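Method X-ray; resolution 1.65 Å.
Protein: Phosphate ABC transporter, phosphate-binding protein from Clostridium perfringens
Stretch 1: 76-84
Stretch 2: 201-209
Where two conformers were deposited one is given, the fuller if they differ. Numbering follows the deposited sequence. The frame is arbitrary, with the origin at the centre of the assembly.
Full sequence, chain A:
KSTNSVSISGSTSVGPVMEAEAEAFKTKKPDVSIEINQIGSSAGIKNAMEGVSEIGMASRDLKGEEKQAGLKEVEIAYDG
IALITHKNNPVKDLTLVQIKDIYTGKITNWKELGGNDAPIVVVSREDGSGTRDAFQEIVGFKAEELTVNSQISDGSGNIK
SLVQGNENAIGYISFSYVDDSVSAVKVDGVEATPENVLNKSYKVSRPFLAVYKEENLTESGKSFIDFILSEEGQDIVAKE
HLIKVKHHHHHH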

# COMPACT_ATOMS: atom_id res chain seq x y z
N ILE A 76 -2.72 -5.20 11.44
CA ILE A 76 -2.86 -6.58 10.94
C ILE A 76 -1.68 -7.16 10.13
O ILE A 76 -1.57 -8.38 9.97
CB ILE A 76 -4.13 -6.80 10.11
CG1 ILE A 76 -4.16 -5.88 8.88
CG2 ILE A 76 -5.37 -6.56 10.93
CD1 ILE A 76 -5.34 -6.16 7.93
N ALA A 77 -0.80 -6.28 9.69
CA ALA A 77 0.40 -6.60 8.88
C ALA A 77 1.28 -5.36 8.81
O ALA A 77 0.81 -4.24 9.11
CB ALA A 77 0.05 -7.08 7.49
N TYR A 78 2.53 -5.56 8.41
CA TYR A 78 3.36 -4.45 7.91
C TYR A 78 3.59 -4.75 6.44
O TYR A 78 3.47 -5.90 5.99
CB TYR A 78 4.62 -4.28 8.76
CG TYR A 78 4.95 -2.91 9.19
CD1 TYR A 78 4.27 -2.29 10.26
CD2 TYR A 78 5.97 -2.17 8.50
CE1 TYR A 78 4.60 -0.97 10.61
CE2 TYR A 78 6.30 -0.87 8.85
CZ TYR A 78 5.62 -0.26 9.89
OH TYR A 78 5.95 1.05 10.19
N ASP A 79 3.87 -3.70 5.67
CA ASP A 79 3.92 -3.78 4.23
C ASP A 79 5.04 -2.87 3.68
O ASP A 79 5.11 -1.67 4.01
CB ASP A 79 2.59 -3.35 3.62
CG ASP A 79 2.57 -3.39 2.10
OD1 ASP A 79 2.82 -4.44 1.47
OD2 ASP A 79 2.23 -2.39 1.49
N GLY A 80 5.87 -3.43 2.82
CA GLY A 80 6.83 -2.67 2.09
C GLY A 80 6.20 -1.99 0.90
O GLY A 80 5.21 -2.47 0.32
N ILE A 81 6.77 -0.85 0.54
CA ILE A 81 6.36 -0.16 -0.68
C ILE A 81 7.58 -0.30 -1.65
O ILE A 81 8.70 0.17 -1.36
CB ILE A 81 6.07 1.30 -0.47
CG1 ILE A 81 4.88 1.47 0.53
CG2 ILE A 81 5.78 2.00 -1.82
CD1 ILE A 81 4.63 2.88 0.94
N ALA A 82 7.31 -0.91 -2.78
CA ALA A 82 8.27 -1.05 -3.86
C ALA A 82 8.16 0.13 -4.82
O ALA A 82 7.11 0.66 -5.04
CB ALA A 82 8.00 -2.31 -4.64
N LEU A 83 9.31 0.49 -5.36
CA LEU A 83 9.42 1.44 -6.48
C LEU A 83 9.56 0.54 -7.68
O LEU A 83 10.63 -0.15 -7.81
CB LEU A 83 10.68 2.27 -6.43
CG LEU A 83 10.69 3.56 -5.67
CD1 LEU A 83 9.72 4.49 -6.32
CD2 LEU A 83 10.38 3.32 -4.22
N ILE A 84 8.55 0.51 -8.50
CA ILE A 84 8.54 -0.40 -9.65
C ILE A 84 8.85 0.30 -10.94
O ILE A 84 8.38 1.44 -11.18
CB ILE A 84 7.23 -1.18 -9.74
CG1 ILE A 84 5.99 -0.29 -9.72
CG2 ILE A 84 7.17 -2.18 -8.58
CD1 ILE A 84 4.78 -1.00 -10.25
N SER A 201 16.33 -2.96 7.11
CA SER A 201 17.31 -2.46 6.07
C SER A 201 16.57 -1.83 4.86
O SER A 201 17.10 -0.90 4.25
CB SER A 201 18.26 -3.57 5.60
OG SER A 201 17.53 -4.64 5.00
N TYR A 202 15.37 -2.29 4.55
CA TYR A 202 14.55 -1.70 3.49
C TYR A 202 13.65 -0.64 4.12
O TYR A 202 12.82 -0.97 4.94
CB TYR A 202 13.68 -2.77 2.75
CG TYR A 202 13.01 -2.17 1.50
CD1 TYR A 202 13.66 -2.11 0.29
CD2 TYR A 202 11.71 -1.61 1.58
CE1 TYR A 202 13.06 -1.51 -0.81
CE2 TYR A 202 11.07 -1.07 0.47
CZ TYR A 202 11.76 -1.02 -0.73
OH TYR A 202 11.16 -0.46 -1.83
N LYS A 203 13.79 0.63 3.69
CA LYS A 203 13.35 1.74 4.45
C LYS A 203 11.93 2.17 4.14
O LYS A 203 11.35 2.97 4.89
CB LYS A 203 14.34 2.92 4.21
CG LYS A 203 15.73 2.77 4.84
CD LYS A 203 15.67 2.46 6.34
CE LYS A 203 17.05 2.20 6.92
NZ LYS A 203 16.97 1.45 8.20
N VAL A 204 11.34 1.69 3.06
CA VAL A 204 10.04 2.19 2.66
C VAL A 204 8.97 1.17 3.04
O VAL A 204 8.74 0.15 2.35
CB VAL A 204 9.96 2.54 1.17
CG1 VAL A 204 8.83 3.56 0.94
CG2 VAL A 204 11.26 3.15 0.63
N SER A 205 8.27 1.45 4.14
CA SER A 205 7.29 0.52 4.67
C SER A 205 6.27 1.23 5.54
O SER A 205 6.50 2.36 5.95
CB SER A 205 8.03 -0.59 5.47
OG SER A 205 8.63 -0.09 6.63
N ARG A 206 5.18 0.54 5.86
CA ARG A 206 4.08 1.17 6.55
C ARG A 206 3.15 0.07 7.14
O ARG A 206 3.23 -1.10 6.72
CB ARG A 206 3.31 2.17 5.64
CG ARG A 206 3.20 1.76 4.20
CD ARG A 206 2.23 0.57 4.05
NE ARG A 206 2.06 0.11 2.69
CZ ARG A 206 1.36 0.74 1.76
NH1 ARG A 206 1.29 0.21 0.58
NH2 ARG A 206 0.77 1.93 2.02
N PRO A 207 2.35 0.42 8.15
CA PRO A 207 1.38 -0.59 8.66
C PRO A 207 0.16 -0.76 7.77
O PRO A 207 -0.24 0.16 7.02
CB PRO A 207 0.94 0.02 10.00
CG PRO A 207 0.97 1.54 9.73
CD PRO A 207 2.26 1.69 8.90
N PHE A 208 -0.46 -1.92 7.90
CA PHE A 208 -1.84 -2.18 7.51
C PHE A 208 -2.67 -2.15 8.78
O PHE A 208 -2.32 -2.86 9.74
CB PHE A 208 -2.01 -3.50 6.80
CG PHE A 208 -1.52 -3.56 5.37
CD1 PHE A 208 -0.96 -2.46 4.67
CD2 PHE A 208 -1.67 -4.76 4.65
CE1 PHE A 208 -0.57 -2.58 3.35
CE2 PHE A 208 -1.32 -4.85 3.33
CZ PHE A 208 -0.76 -3.76 2.67
N LEU A 209 -3.71 -1.31 8.78
CA LEU A 209 -4.61 -1.16 9.92
C LEU A 209 -6.02 -1.50 9.55
O LEU A 209 -6.51 -1.19 8.44
CB LEU A 209 -4.60 0.29 10.45
CG LEU A 209 -3.28 0.93 10.82
CD1 LEU A 209 -3.49 2.39 11.17
CD2 LEU A 209 -2.60 0.14 11.92
O HOH W 1 11.54 -1.12 -4.50

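The contact is built on an antiparallel strand pair, 76-84 against 205-209, whose axes come within 4.5 Å. Ala77 with Phe208 and Asp79 with Arg206 are hydrogen-bonded pairs; Tyr78 with Pro207 and Gly80 with Ser205 alternate with them as non-hydrogen-bonded pairs. Proline, lacking an amide hydrogen, thus sits where this ladder asks none of it. Asp79 and Arg206 exchange both backbone bonds, N to O at 2.9 Å each way, and Phe208 N donates to Ala77 O at 2.9 Å. Beyond the strand, the loop still pairs: Ile81 N reaches Val204 O at 2.9 Å.

Charge reinforces the same register. Arg206 NE and NH1 both donate to Asp79 OD2, at 2.8 and 2.9 Å, a buried salt bridge joining directly paired residues, while Asp79 OD1 is satisfied elsewhere in the structure.

Apolar packing flanks it. The Phe208 ring lays one face over Asp79 CB, with CE1 3.3 Å away, and Ile81 CD1 touches Arg206 CG at 3.7 Å. On the other sheet face, the Tyr78 ring covers Pro207, CE1 to CB 3.8 Å.

Tyr202 closes the far end: its OH donates to Ile81 O at 2.6 Å and accepts from a water that in turn accepts from Leu83 N.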